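Local structure of AxyAgu115A (Amphibacillus xylanus NBRC 15112, 6NPS) at residues A[271-276]-A[324-329]; A[330-335]-A[341-346]; A[503-508]-A[549-554]; A[511-516]-A[573-578]. The protein is a glycoside hydrolase of family GH115, an alpha-glucuronidase that probably releases glucuronic acid side groups from arabinoglucuronoxylan and related hemicelluloses. The protein carries 3 engineered substitutions. All blocks are in the same frame, centred on the assembly; numbering follows the deposited sequence.

Contact 1 (A[271-276]-A[324-329]); sequences WNFITN and LRDVIQ
Phe273 meets Val327 and Asp326, and its ring is approached by the two in quite different ways. Methyl CG2 of Val327 stands over one face, displaced toward the rim, with Phe273 CD2 at 3.8 Å. The approach is a CH-pi contact: Val327 CG2 lies 4.0 Å from the centroid of the Phe273 ring and 24° off its normal. Asp326 instead comes to the rim, its CG 4.1 Å from Phe273 CE2 and its carboxylate nearly perpendicular to the ring. Such a rim suits an acid, since ring hydrogens carry a slight positive charge, yet the stronger partner of Asp326 is Arg277, which forms a salt bridge with OD1. An aromatic side chain fits here because it is flat enough to offer a face to the valine and an edge to the carboxylate at once.

With chi1 at -164°, Phe273 sends its ring away from its own backbone N and across to helix 317-338, and the turn behind it is tied by Asn272. Thr275 N donates to Asn272 OD1 at 2.9 Å along a nearly straight path, from above the carbonyl plane, while Ile274 N adds a weak bond to the same oxygen. This is an Asx motif, and Asn276 N closes the turn on Asn272 O at 2.9 Å. Asn276 then takes the N-cap position of helix 277-291, its OD1 making a weak hydrogen bond to Gly279 N while ND2 donates to Ala270 O and Tyr267 O. The contact thus packs the capped lead-in of one outer helix against its neighbour, helix 317-338, as expected of successive helices in a TIM barrel.

Contact 2 (A[330-335]-A[341-346]); sequences TQNKLI and PNLKEV
The return from helix to strand in a beta-alpha-beta unit of the TIM barrel is made here: helix 317-338 ends, the chain turns through 341-346, and strand 348-351 follows. Leu343 folds back onto the helix and straddles its surface with two methyls. CD1 touches Ile335 CG2 at 3.8 Å and lies 4.0 Å from Asn332 O, whereas the other branch, CD2, rests 4.0 Å from Asn332 CB and about as far from CG of that amide. Leu343 crosses both helix side chains at about a right angle. Its chi1 of -139° departs from a staggered value, and in this pose the two methyls come nearer the helix than the direction of CB alone would bring them.

Ile335 uses a single methyl, CG2, for both partners: besides Leu343 it meets Val346 CG1 at 3.8 Å. Beta-branched residues suit this spot, since a methyl on CB lies close to the backbone and can touch without a long side chain. The loop is held in shape by a short 3-10 turn, in which Val346 N bonds to Leu343 O at 2.9 Å, which sets Leu343 and Val346 one turn apart, so that both can reach Ile335. Cutting Leu343 back to an alanine is likely to open a gap beside Ile335 CG2 and strip the apolar cover from the stem of Asn332.

The amide of Asn332 finds polar partners beyond the loop, Glu374 through ND2 and Arg348 through OD1. Ile335 and Val346 both continue onto Ile298 of strand 298-300, Leu343 touches Arg348 of strand 348-351, and Leu334 packs on Trp284 and Leu288 of helix 277-291.

Contact 3 (A[503-508]-A[549-554]); sequences KDKVFE and LGLAEE
Leu551 CD1 stands over one face of the Glu508 carboxylate, almost equally far from its three atoms: 3.6 Å from CD, 3.5 Å from OE1 and 3.7 Å from OE2 of Glu508. The polar partner of that carboxylate lies elsewhere: His547 NE2 is hydrogen-bonded to OE1. The second flat group, the Glu554 carboxylate, is approached end-on by Lys505 NZ, which reaches OE1 nearly along the C-O axis.

These side chains join two consecutive members of a helical bundle, helix 500-519 and helix 537-558. The axes of 503-508 and 549-554 run obliquely antiparallel, 138° between their directions, and approach to 9.7 Å. Leu551 sits between the two charged residues of the facing helix and divides its methyls, CD1 for Glu508 and CD2 for Lys505. A leucine serves well because its forked end can lie against the aliphatic part of the lysine on one branch and against the flat acid on the other. Lys505 is also well chosen: a long chain can be apolar along its shaft and charged at its end. On the inner side, Val506 and Ala552 turn from this interface to pack on helix 564-596.

Past CG the Lys505 chain is fully extended (chi2 175°), passing across Leu551 CD2 at 4.0 Å from Lys505 CD. It delivers NZ to the facing helix, where a salt bridge of 2.8 Å joins Lys505 NZ to Glu554 OE1.

Contact 4 (A[511-516]-A[573-578]); sequences NGYTKI and YPTVGN
Tyr513 has a chi1 of 94°, well off a staggered position, which swings its ring toward helix 564-596; Asn578 too is turned off a staggered position and brings ND2 to within 3.3 Å of Tyr513 CD1. Ring and amide planes are only 20° apart. Pro574 O and Thr575 N lie over one ring face, and Thr514 CG2 covers the opposite one. At the phenol end Pro574 CB touches Tyr513 OH at 3.4 Å; nearer the stem Thr575 OG1, hydrogen-bonded to Val571 O, lies beside Tyr513 CD2. The helix is kinked at Pro574, whose N makes no bond to the preceding turn; proline, lacking an N-H, costs nothing there and gives the phenol an apolar CB.

Asn578 ND2 donates to Pro574 O at 3.3 Å, tilted from the carbonyl plane; Asn578 N reaches that oxygen from its opposite face. Asn424 accepts from Asn578 ND2 and bonds Tyr513 OH, tying both polar ends to one loop. A leucine replacing Tyr513 would probably leave Asn424 without its phenol partner and uncover Pro574.

The axes of 511-516 and 573-578 cross at 42°, 9.3 Å apart. Beside them Ile516 reaches Leu541 and Leu548 of helix 537-558, and Val576 packs against Ile619 of helix 601-629.

How the contacts relate
The four contacts form two pairs on distinct parts of the protein. Contacts 1 and 2 share helix 317-338, with centres 17 Å apart, and meet where Phe273 CZ lies 3.5 Å from Thr330 OG1; together they pack successive lengths of one barrel helix. Contacts 3 and 4 share helix 500-519, with centres 11 Å apart. Their segments alternate along the chain, and their second helices pack together, Ala552 CB lying 4.0 Å from Val576 CG2, so three bundle helices are mutually joined. The pairs do not touch: the centres of contacts 1 and 3 are about 55 Å apart, on opposite sides of the chain's centre, and those of contacts 1 and 4 about 46 Å.

Contact 1 (A[271-276]-A[324-329])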
loop_
_atom_site.group_PDB
_atom_site.type_symbol
_atom_site.label_atom_id
_atom_site.label_comp_id
_atom_site.label_asym_id
_atom_site.label_seq_id
_atom_site.Cartn_x
_atom_site.Cartn_y
_atom_site.Cartn_z
ATOM N N TRP A 271 36.352 -29.417 4.902
ATOM C CA TRP A 271 35.362 -30.068 5.767
ATOM C C TRP A 271 34.566 -31.013 4.873
ATOM O O TRP A 271 33.461 -30.714 4.416
ATOM C CB TRP A 271 34.485 -29.035 6.457
ATOM C CG TRP A 271 33.645 -29.608 7.551
ATOM C CD1 TRP A 271 32.283 -29.720 7.565
ATOM C CD2 TRP A 271 34.108 -30.150 8.796
ATOM N NE1 TRP A 271 31.867 -30.296 8.744
ATOM C CE2 TRP A 271 32.966 -30.572 9.518
ATOM C CE3 TRP A 271 35.373 -30.313 9.373
ATOM C CZ2 TRP A 271 33.055 -31.157 10.779
ATOM C CZ3 TRP A 271 35.463 -30.896 10.630
ATOM C CH2 TRP A 271 34.306 -31.311 11.321
ATOM N N ASN A 272 35.177 -32.162 4.586
ATOM C CA ASN A 272 34.731 -33.030 3.499
ATOM C C ASN A 272 35.337 -34.411 3.727
ATOM O O ASN A 272 36.539 -34.608 3.519
ATOM C CB ASN A 272 35.156 -32.454 2.149
ATOM C CG ASN A 272 34.475 -33.140 0.981
ATOM O OD1 ASN A 272 34.507 -34.367 0.864
ATOM N ND2 ASN A 272 33.853 -32.347 0.106
ATOM N N PHE A 273 34.510 -35.356 4.173
ATOM C CA PHE A 273 34.988 -36.701 4.465
ATOM C C PHE A 273 35.330 -37.478 3.205
ATOM O O PHE A 273 36.029 -38.494 3.286
ATOM C CB PHE A 273 33.940 -37.463 5.275
ATOM C CG PHE A 273 34.470 -38.696 5.941
ATOM C CD1 PHE A 273 35.298 -38.601 7.052
ATOM C CD2 PHE A 273 34.139 -39.950 5.466
ATOM C CE1 PHE A 273 35.776 -39.732 7.678
ATOM C CE2 PHE A 273 34.622 -41.084 6.084
ATOM C CZ PHE A 273 35.448 -40.969 7.196
ATOM N N ILE A 274 34.842 -37.032 2.047
ATOM C CA ILE A 274 35.171 -37.700 0.789
ATOM C C ILE A 274 36.560 -37.295 0.311
ATOM O O ILE A 274 37.413 -38.150 0.037
ATOM C CB ILE A 274 34.099 -37.389 -0.273
ATOM C CG1 ILE A 274 32.721 -37.885 0.189
ATOM C CG2 ILE A 274 34.466 -37.987 -1.634
ATOM C CD1 ILE A 274 31.581 -36.972 -0.234
ATOM N N THR A 275 36.807 -35.986 0.178
ATOM C CA THR A 275 38.070 -35.535 -0.405
ATOM C C THR A 275 39.178 -35.360 0.627
ATOM O O THR A 275 40.354 -35.357 0.255
ATOM C CB THR A 275 37.871 -34.212 -1.173
ATOM O OG1 THR A 275 37.529 -33.172 -0.249
ATOM C CG2 THR A 275 36.753 -34.338 -2.219
ATOM N N ASN A 276 38.838 -35.212 1.906
ATOM C CA ASN A 276 39.824 -35.054 2.973
ATOM C C ASN A 276 39.531 -36.089 4.067
ATOM O O ASN A 276 39.346 -35.773 5.241
ATOM C CB ASN A 276 39.807 -33.600 3.485
ATOM C CG ASN A 276 40.730 -33.370 4.677
ATOM O OD1 ASN A 276 41.782 -33.998 4.795
ATOM N ND2 ASN A 276 40.323 -32.476 5.580
ATOM N N LEU A 324 26.846 -40.662 5.562
ATOM C CA LEU A 324 26.629 -40.795 7.005
ATOM C C LEU A 324 26.941 -42.197 7.501
ATOM O O LEU A 324 27.491 -42.367 8.592
ATOM C CB LEU A 324 25.192 -40.428 7.366
ATOM C CG LEU A 324 24.995 -38.923 7.547
ATOM C CD1 LEU A 324 23.622 -38.613 8.147
ATOM C CD2 LEU A 324 26.128 -38.299 8.374
ATOM N N ARG A 325 26.587 -43.218 6.732
ATOM C CA ARG A 325 26.924 -44.574 7.142
ATOM C C ARG A 325 28.430 -44.746 7.277
ATOM O O ARG A 325 28.902 -45.485 8.153
ATOM C CB ARG A 325 26.352 -45.577 6.145
ATOM C CG ARG A 325 25.998 -46.929 6.765
ATOM C CD ARG A 325 25.386 -47.874 5.740
ATOM N NE ARG A 325 24.112 -47.385 5.206
ATOM C CZ ARG A 325 22.919 -47.641 5.741
ATOM N NH1 ARG A 325 22.820 -48.379 6.844
ATOM N NH2 ARG A 325 21.822 -47.161 5.170
ATOM N N ASP A 326 29.192 -44.082 6.393
ATOM C CA ASP A 326 30.640 -44.233 6.380
ATOM C C ASP A 326 31.251 -43.471 7.537
ATOM O O ASP A 326 32.105 -43.988 8.267
ATOM C CB ASP A 326 31.220 -43.754 5.034
ATOM C CG ASP A 326 32.587 -44.388 4.720
ATOM O OD1 ASP A 326 33.155 -44.132 3.627
ATOM O OD2 ASP A 326 33.098 -45.152 5.568
ATOM N N VAL A 327 30.850 -42.220 7.702
ATOM C CA VAL A 327 31.328 -41.423 8.821
ATOM C C VAL A 327 31.122 -42.167 10.142
ATOM O O VAL A 327 32.079 -42.429 10.886
ATOM C CB VAL A 327 30.633 -40.053 8.806
ATOM C CG1 VAL A 327 30.880 -39.314 10.084
ATOM C CG2 VAL A 327 31.093 -39.235 7.578
ATOM N N ILE A 328 29.873 -42.575 10.418
ATOM C CA ILE A 328 29.536 -43.171 11.715
ATOM C C ILE A 328 30.372 -44.417 11.984
ATOM O O ILE A 328 30.890 -44.621 13.094
ATOM C CB ILE A 328 28.021 -43.471 11.798
ATOM C CG1 ILE A 328 27.252 -42.171 11.986
ATOM C CG2 ILE A 328 27.765 -44.425 12.941
ATOM C CD1 ILE A 328 25.702 -42.210 11.742
ATOM N N GLN A 329 30.532 -45.276 10.979
ATOM C CA GLN A 329 31.379 -46.445 11.173
ATOM C C GLN A 329 32.790 -46.044 11.595
ATOM O O GLN A 329 33.404 -46.705 12.448
ATOM C CB GLN A 329 31.420 -47.274 9.891
ATOM C CG GLN A 329 30.423 -48.411 9.852
ATOM C CD GLN A 329 30.970 -49.617 9.131
ATOM O OE1 GLN A 329 30.746 -50.759 9.537
ATOM N NE2 GLN A 329 31.702 -49.368 8.051
#

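Contact 2 (A[330-335]-A[341-346])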
loop_
_atom_site.group_PDB
_atom_site.type_symbol
_atom_site.label_atom_id
_atom_site.label_comp_id
_atom_site.label_asym_id
_atom_site.label_seq_id
_atom_site.Cartn_x
_atom_site.Cartn_y
_atom_site.Cartn_z
ATOM N N THR A 330 33.320 -44.967 11.003
ATOM C CA THR A 330 34.658 -44.481 11.350
ATOM C C THR A 330 34.692 -43.931 12.775
ATOM O O THR A 330 35.601 -44.243 13.556
ATOM C CB THR A 330 35.098 -43.387 10.358
ATOM O OG1 THR A 330 35.056 -43.882 9.011
ATOM C CG2 THR A 330 36.507 -42.916 10.672
ATOM N N GLN A 331 33.712 -43.088 13.117
ATOM C CA GLN A 331 33.692 -42.461 14.431
ATOM C C GLN A 331 33.624 -43.506 15.540
ATOM O O GLN A 331 34.391 -43.438 16.512
ATOM C CB GLN A 331 32.533 -41.471 14.500
ATOM C CG GLN A 331 32.758 -40.192 13.686
ATOM C CD GLN A 331 31.479 -39.441 13.447
ATOM O OE1 GLN A 331 30.402 -40.023 13.496
ATOM N NE2 GLN A 331 31.578 -38.144 13.165
ATOM N N ASN A 332 32.777 -44.531 15.377
ATOM C CA ASN A 332 32.701 -45.575 16.397
ATOM C C ASN A 332 34.034 -46.266 16.597
ATOM O O ASN A 332 34.388 -46.637 17.727
ATOM C CB ASN A 332 31.638 -46.595 16.029
ATOM C CG ASN A 332 30.249 -46.142 16.454
ATOM O OD1 ASN A 332 30.099 -45.206 17.258
ATOM N ND2 ASN A 332 29.231 -46.785 15.899
ATOM N N LYS A 333 34.766 -46.479 15.498
ATOM C CA LYS A 333 36.084 -47.129 15.551
ATOM C C LYS A 333 37.067 -46.280 16.354
ATOM O O LYS A 333 37.801 -46.792 17.199
ATOM C CB LYS A 333 36.623 -47.370 14.140
ATOM C CG LYS A 333 37.431 -48.648 13.994
ATOM C CD LYS A 333 38.559 -48.477 12.991
ATOM C CE LYS A 333 39.713 -49.421 13.291
ATOM N NZ LYS A 333 40.942 -49.054 12.534
ATOM N N LEU A 334 37.069 -44.980 16.080
ATOM C CA LEU A 334 37.858 -44.026 16.853
ATOM C C LEU A 334 37.467 -44.039 18.333
ATOM O O LEU A 334 38.333 -44.086 19.221
ATOM C CB LEU A 334 37.694 -42.641 16.251
ATOM C CG LEU A 334 38.385 -42.415 14.905
ATOM C CD1 LEU A 334 38.069 -40.967 14.530
ATOM C CD2 LEU A 334 39.875 -42.705 15.004
ATOM N N ILE A 335 36.172 -44.068 18.620
ATOM C CA ILE A 335 35.742 -44.015 20.016
ATOM C C ILE A 335 36.200 -45.265 20.768
ATOM O O ILE A 335 36.771 -45.170 21.862
ATOM C CB ILE A 335 34.220 -43.790 20.078
ATOM C CG1 ILE A 335 33.903 -42.361 19.623
ATOM C CG2 ILE A 335 33.689 -44.065 21.495
ATOM C CD1 ILE A 335 32.431 -42.143 19.253
ATOM N N PRO A 341 37.051 -49.177 25.046
ATOM C CA PRO A 341 36.820 -50.340 24.167
ATOM C C PRO A 341 35.385 -50.882 24.167
ATOM O O PRO A 341 35.029 -51.587 23.212
ATOM C CB PRO A 341 37.783 -51.393 24.726
ATOM C CG PRO A 341 38.801 -50.620 25.457
ATOM C CD PRO A 341 38.133 -49.426 26.018
ATOM N N ASN A 342 34.625 -50.602 25.221
ATOM C CA ASN A 342 33.244 -51.055 25.329
ATOM C C ASN A 342 32.308 -49.954 24.863
ATOM O O ASN A 342 31.900 -49.094 25.644
ATOM C CB ASN A 342 32.919 -51.455 26.769
ATOM C CG ASN A 342 31.677 -52.319 26.866
ATOM O OD1 ASN A 342 30.961 -52.511 25.884
ATOM N ND2 ASN A 342 31.414 -52.844 28.057
ATOM N N LEU A 343 31.972 -49.986 23.579
ATOM C CA LEU A 343 31.103 -48.969 22.981
ATOM C C LEU A 343 29.811 -48.751 23.772
ATOM O O LEU A 343 29.337 -47.616 23.883
ATOM C CB LEU A 343 30.812 -49.389 21.552
ATOM C CG LEU A 343 30.796 -48.353 20.434
ATOM C CD1 LEU A 343 31.845 -47.252 20.688
ATOM C CD2 LEU A 343 31.011 -49.084 19.097
ATOM N N LYS A 344 29.223 -49.813 24.337
ATOM C CA LYS A 344 27.980 -49.634 25.085
ATOM C C LYS A 344 28.158 -48.755 26.318
ATOM O O LYS A 344 27.176 -48.186 26.805
ATOM C CB LYS A 344 27.406 -50.989 25.506
ATOM C CG LYS A 344 26.850 -51.789 24.355
ATOM C CD LYS A 344 26.017 -52.977 24.821
ATOM C CE LYS A 344 25.529 -53.796 23.623
ATOM N NZ LYS A 344 24.820 -55.052 24.016
ATOM N N GLU A 345 29.375 -48.627 26.835
ATOM C CA GLU A 345 29.616 -47.742 27.963
ATOM C C GLU A 345 29.845 -46.295 27.548
ATOM O O GLU A 345 30.076 -45.451 28.423
ATOM C CB GLU A 345 30.819 -48.229 28.771
ATOM C CG GLU A 345 30.569 -49.542 29.500
ATOM C CD GLU A 345 31.606 -49.823 30.578
ATOM O OE1 GLU A 345 31.303 -49.572 31.767
ATOM O OE2 GLU A 345 32.720 -50.291 30.237
ATOM N N VAL A 346 29.783 -45.970 26.259
ATOM C CA VAL A 346 30.089 -44.607 25.845
ATOM C C VAL A 346 28.805 -43.946 25.354
ATOM O O VAL A 346 28.282 -44.315 24.290
ATOM C CB VAL A 346 31.178 -44.564 24.765
ATOM C CG1 VAL A 346 31.519 -43.115 24.469
ATOM C CG2 VAL A 346 32.381 -45.329 25.263
#

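Contact 3 (A[503-508]-A[549-554])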
loop_
_atom_site.group_PDB
_atom_site.type_symbol
_atom_site.label_atom_id
_atom_site.label_comp_id
_atom_site.label_asym_id
_atom_site.label_seq_id
_atom_site.Cartn_x
_atom_site.Cartn_y
_atom_site.Cartn_z
ATOM N N LYS A 503 0.999 -10.932 43.910
ATOM C CA LYS A 503 1.418 -12.137 43.197
ATOM C C LYS A 503 0.401 -12.540 42.148
ATOM O O LYS A 503 0.788 -13.063 41.095
ATOM C CB LYS A 503 1.674 -13.282 44.174
ATOM C CG LYS A 503 2.983 -13.093 44.880
ATOM C CD LYS A 503 3.329 -14.197 45.853
ATOM C CE LYS A 503 2.377 -14.174 47.035
ATOM N NZ LYS A 503 2.958 -14.882 48.220
ATOM N N ASP A 504 -0.890 -12.268 42.362
ATOM C CA ASP A 504 -1.799 -12.607 41.277
ATOM C C ASP A 504 -1.676 -11.609 40.142
ATOM O O ASP A 504 -1.970 -11.939 38.993
ATOM C CB ASP A 504 -3.249 -12.706 41.730
ATOM C CG ASP A 504 -4.132 -13.415 40.679
ATOM O OD1 ASP A 504 -4.217 -14.670 40.696
ATOM O OD2 ASP A 504 -4.722 -12.728 39.816
ATOM N N LYS A 505 -1.255 -10.382 40.428
ATOM C CA LYS A 505 -0.987 -9.464 39.337
ATOM C C LYS A 505 0.232 -9.925 38.538
ATOM O O LYS A 505 0.219 -9.869 37.300
ATOM C CB LYS A 505 -0.805 -8.051 39.886
ATOM C CG LYS A 505 -2.146 -7.429 40.362
ATOM C CD LYS A 505 -1.931 -6.071 41.013
ATOM C CE LYS A 505 -3.288 -5.504 41.441
ATOM N NZ LYS A 505 -3.112 -4.151 41.988
ATOM N N VAL A 506 1.281 -10.407 39.224
ATOM C CA VAL A 506 2.432 -10.975 38.504
ATOM C C VAL A 506 1.980 -12.124 37.612
ATOM O O VAL A 506 2.424 -12.253 36.469
ATOM C CB VAL A 506 3.525 -11.433 39.482
ATOM C CG1 VAL A 506 4.656 -12.181 38.697
ATOM C CG2 VAL A 506 4.073 -10.219 40.239
ATOM N N PHE A 507 1.062 -12.962 38.104
ATOM C CA PHE A 507 0.553 -14.041 37.260
ATOM C C PHE A 507 -0.137 -13.495 36.006
ATOM O O PHE A 507 0.101 -13.990 34.897
ATOM C CB PHE A 507 -0.405 -14.935 38.051
ATOM C CG PHE A 507 -1.049 -15.984 37.191
ATOM C CD1 PHE A 507 -0.323 -17.098 36.774
ATOM C CD2 PHE A 507 -2.337 -15.816 36.713
ATOM C CE1 PHE A 507 -0.889 -18.044 35.940
ATOM C CE2 PHE A 507 -2.916 -16.754 35.882
ATOM C CZ PHE A 507 -2.179 -17.882 35.488
ATOM N N GLU A 508 -1.000 -12.469 36.153
ATOM C CA GLU A 508 -1.597 -11.848 34.969
ATOM C C GLU A 508 -0.543 -11.380 33.972
ATOM O O GLU A 508 -0.762 -11.476 32.761
ATOM C CB GLU A 508 -2.461 -10.652 35.357
ATOM C CG GLU A 508 -3.714 -10.991 36.152
ATOM C CD GLU A 508 -4.582 -9.748 36.392
ATOM O OE1 GLU A 508 -5.091 -9.154 35.405
ATOM O OE2 GLU A 508 -4.748 -9.357 37.569
ATOM N N LEU A 549 0.158 -3.358 30.985
ATOM C CA LEU A 549 1.141 -2.301 31.257
ATOM C C LEU A 549 0.813 -1.554 32.550
ATOM O O LEU A 549 1.715 -1.240 33.344
ATOM C CB LEU A 549 1.218 -1.314 30.088
ATOM C CG LEU A 549 1.698 -1.924 28.766
ATOM C CD1 LEU A 549 1.575 -0.917 27.615
ATOM C CD2 LEU A 549 3.124 -2.458 28.873
ATOM N N GLY A 550 -0.479 -1.281 32.799
ATOM C CA GLY A 550 -0.848 -0.642 34.046
ATOM C C GLY A 550 -0.440 -1.448 35.265
ATOM O O GLY A 550 0.063 -0.887 36.246
ATOM N N LEU A 551 -0.671 -2.774 35.239
ATOM C CA LEU A 551 -0.245 -3.604 36.365
ATOM C C LEU A 551 1.277 -3.603 36.507
ATOM O O LEU A 551 1.808 -3.560 37.623
ATOM C CB LEU A 551 -0.730 -5.057 36.203
ATOM C CG LEU A 551 -2.220 -5.374 36.154
ATOM C CD1 LEU A 551 -2.434 -6.888 36.003
ATOM C CD2 LEU A 551 -2.931 -4.816 37.398
ATOM N N ALA A 552 1.990 -3.688 35.392
ATOM C CA ALA A 552 3.446 -3.734 35.458
ATOM C C ALA A 552 3.990 -2.452 36.072
ATOM O O ALA A 552 4.952 -2.488 36.840
ATOM C CB ALA A 552 4.042 -3.940 34.056
ATOM N N GLU A 553 3.360 -1.311 35.781
ATOM C CA GLU A 553 3.812 -0.067 36.397
ATOM C C GLU A 553 3.408 0.048 37.863
ATOM O O GLU A 553 4.135 0.671 38.652
ATOM C CB GLU A 553 3.312 1.146 35.600
ATOM C CG GLU A 553 4.023 1.264 34.242
ATOM C CD GLU A 553 5.309 2.108 34.288
ATOM O OE1 GLU A 553 6.000 2.141 35.334
ATOM O OE2 GLU A 553 5.639 2.741 33.257
ATOM N N GLU A 554 2.281 -0.545 38.270
ATOM C CA GLU A 554 1.947 -0.539 39.690
ATOM C C GLU A 554 3.007 -1.285 40.480
ATOM O O GLU A 554 3.498 -0.794 41.508
ATOM C CB GLU A 554 0.583 -1.188 39.931
ATOM C CG GLU A 554 -0.602 -0.451 39.382
ATOM C CD GLU A 554 -1.898 -1.251 39.553
ATOM O OE1 GLU A 554 -1.983 -2.064 40.504
ATOM O OE2 GLU A 554 -2.825 -1.069 38.730
#

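Contact 4 (A[511-516]-A[573-578])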
loop_
_atom_site.group_PDB
_atom_site.type_symbol
_atom_site.label_atom_id
_atom_site.label_comp_id
_atom_site.label_asym_id
_atom_site.label_seq_id
_atom_site.Cartn_x
_atom_site.Cartn_y
_atom_site.Cartn_z
ATOM N N ASN A 511 1.510 -14.712 32.381
ATOM C CA ASN A 511 0.576 -15.436 31.534
ATOM C C ASN A 511 0.101 -14.558 30.393
ATOM O O ASN A 511 -0.010 -15.013 29.246
ATOM C CB ASN A 511 -0.607 -15.911 32.368
ATOM C CG ASN A 511 -1.331 -17.056 31.722
ATOM O OD1 ASN A 511 -0.848 -18.188 31.733
ATOM N ND2 ASN A 511 -2.488 -16.773 31.134
ATOM N N GLY A 512 -0.176 -13.288 30.693
ATOM C CA GLY A 512 -0.550 -12.288 29.719
ATOM C C GLY A 512 0.448 -12.040 28.613
ATOM O O GLY A 512 0.103 -12.197 27.435
ATOM N N TYR A 513 1.680 -11.624 28.938
ATOM C CA TYR A 513 2.594 -11.277 27.856
ATOM C C TYR A 513 2.975 -12.509 27.034
ATOM O O TYR A 513 3.130 -12.414 25.804
ATOM C CB TYR A 513 3.838 -10.532 28.402
ATOM C CG TYR A 513 5.073 -11.375 28.708
ATOM C CD1 TYR A 513 5.915 -11.822 27.690
ATOM C CD2 TYR A 513 5.435 -11.663 30.038
ATOM C CE1 TYR A 513 7.061 -12.585 27.973
ATOM C CE2 TYR A 513 6.601 -12.449 30.331
ATOM C CZ TYR A 513 7.392 -12.894 29.285
ATOM O OH TYR A 513 8.537 -13.664 29.567
ATOM N N THR A 514 3.096 -13.688 27.668
ATOM C CA THR A 514 3.561 -14.837 26.891
ATOM C C THR A 514 2.495 -15.336 25.922
ATOM O O THR A 514 2.838 -15.804 24.821
ATOM C CB THR A 514 4.051 -16.001 27.798
ATOM O OG1 THR A 514 3.040 -16.405 28.758
ATOM C CG2 THR A 514 5.354 -15.639 28.526
ATOM N N LYS A 515 1.210 -15.245 26.298
ATOM C CA LYS A 515 0.148 -15.581 25.350
ATOM C C LYS A 515 0.184 -14.670 24.123
ATOM O O LYS A 515 0.131 -15.137 22.981
ATOM C CB LYS A 515 -1.255 -15.506 26.010
ATOM C CG LYS A 515 -2.237 -16.211 25.044
ATOM C CD LYS A 515 -3.619 -16.347 25.520
ATOM C CE LYS A 515 -4.516 -16.927 24.401
ATOM N NZ LYS A 515 -4.635 -18.395 24.347
ATOM N N ILE A 516 0.278 -13.361 24.341
ATOM C CA ILE A 516 0.313 -12.402 23.232
ATOM C C ILE A 516 1.597 -12.549 22.391
ATOM O O ILE A 516 1.545 -12.600 21.155
ATOM C CB ILE A 516 0.129 -10.977 23.782
ATOM C CG1 ILE A 516 -1.291 -10.834 24.358
ATOM C CG2 ILE A 516 0.427 -9.935 22.663
ATOM C CD1 ILE A 516 -1.327 -9.823 25.465
ATOM N N TYR A 573 10.720 -6.170 32.526
ATOM C CA TYR A 573 11.354 -6.024 31.213
ATOM C C TYR A 573 10.731 -6.950 30.155
ATOM O O TYR A 573 10.355 -6.455 29.082
ATOM C CB TYR A 573 12.873 -6.237 31.377
ATOM C CG TYR A 573 13.586 -6.314 30.048
ATOM C CD1 TYR A 573 13.694 -5.196 29.239
ATOM C CD2 TYR A 573 14.132 -7.511 29.593
ATOM C CE1 TYR A 573 14.340 -5.256 27.999
ATOM C CE2 TYR A 573 14.784 -7.583 28.372
ATOM C CZ TYR A 573 14.856 -6.456 27.573
ATOM O OH TYR A 573 15.467 -6.518 26.351
ATOM N N PRO A 574 10.599 -8.277 30.366
ATOM C CA PRO A 574 9.870 -9.116 29.374
ATOM C C PRO A 574 8.455 -8.625 29.065
ATOM O O PRO A 574 8.019 -8.698 27.909
ATOM C CB PRO A 574 9.801 -10.503 30.047
ATOM C CG PRO A 574 10.731 -10.463 31.139
ATOM C CD PRO A 574 11.035 -9.048 31.534
ATOM N N THR A 575 7.674 -8.236 30.082
ATOM C CA THR A 575 6.290 -7.811 29.823
ATOM C C THR A 575 6.255 -6.553 28.984
ATOM O O THR A 575 5.648 -6.515 27.909
ATOM C CB THR A 575 5.534 -7.547 31.140
ATOM O OG1 THR A 575 5.535 -8.735 31.905
ATOM C CG2 THR A 575 4.070 -7.114 30.854
ATOM N N VAL A 576 6.932 -5.517 29.455
ATOM C CA VAL A 576 6.830 -4.217 28.819
ATOM C C VAL A 576 7.524 -4.245 27.477
ATOM O O VAL A 576 7.033 -3.670 26.500
ATOM C CB VAL A 576 7.409 -3.118 29.739
ATOM C CG1 VAL A 576 7.454 -1.775 29.002
ATOM C CG2 VAL A 576 6.583 -3.008 31.052
ATOM N N GLY A 577 8.651 -4.953 27.387
ATOM C CA GLY A 577 9.343 -5.024 26.121
ATOM C C GLY A 577 8.475 -5.625 25.044
ATOM O O GLY A 577 8.340 -5.066 23.957
ATOM N N ASN A 578 7.888 -6.788 25.325
ATOM C CA ASN A 578 7.015 -7.437 24.353
ATOM C C ASN A 578 5.767 -6.605 24.076
ATOM O O ASN A 578 5.358 -6.421 22.924
ATOM C CB ASN A 578 6.577 -8.798 24.897
ATOM C CG ASN A 578 7.453 -9.941 24.401
ATOM O OD1 ASN A 578 7.625 -10.130 23.192
ATOM N ND2 ASN A 578 8.019 -10.708 25.348
#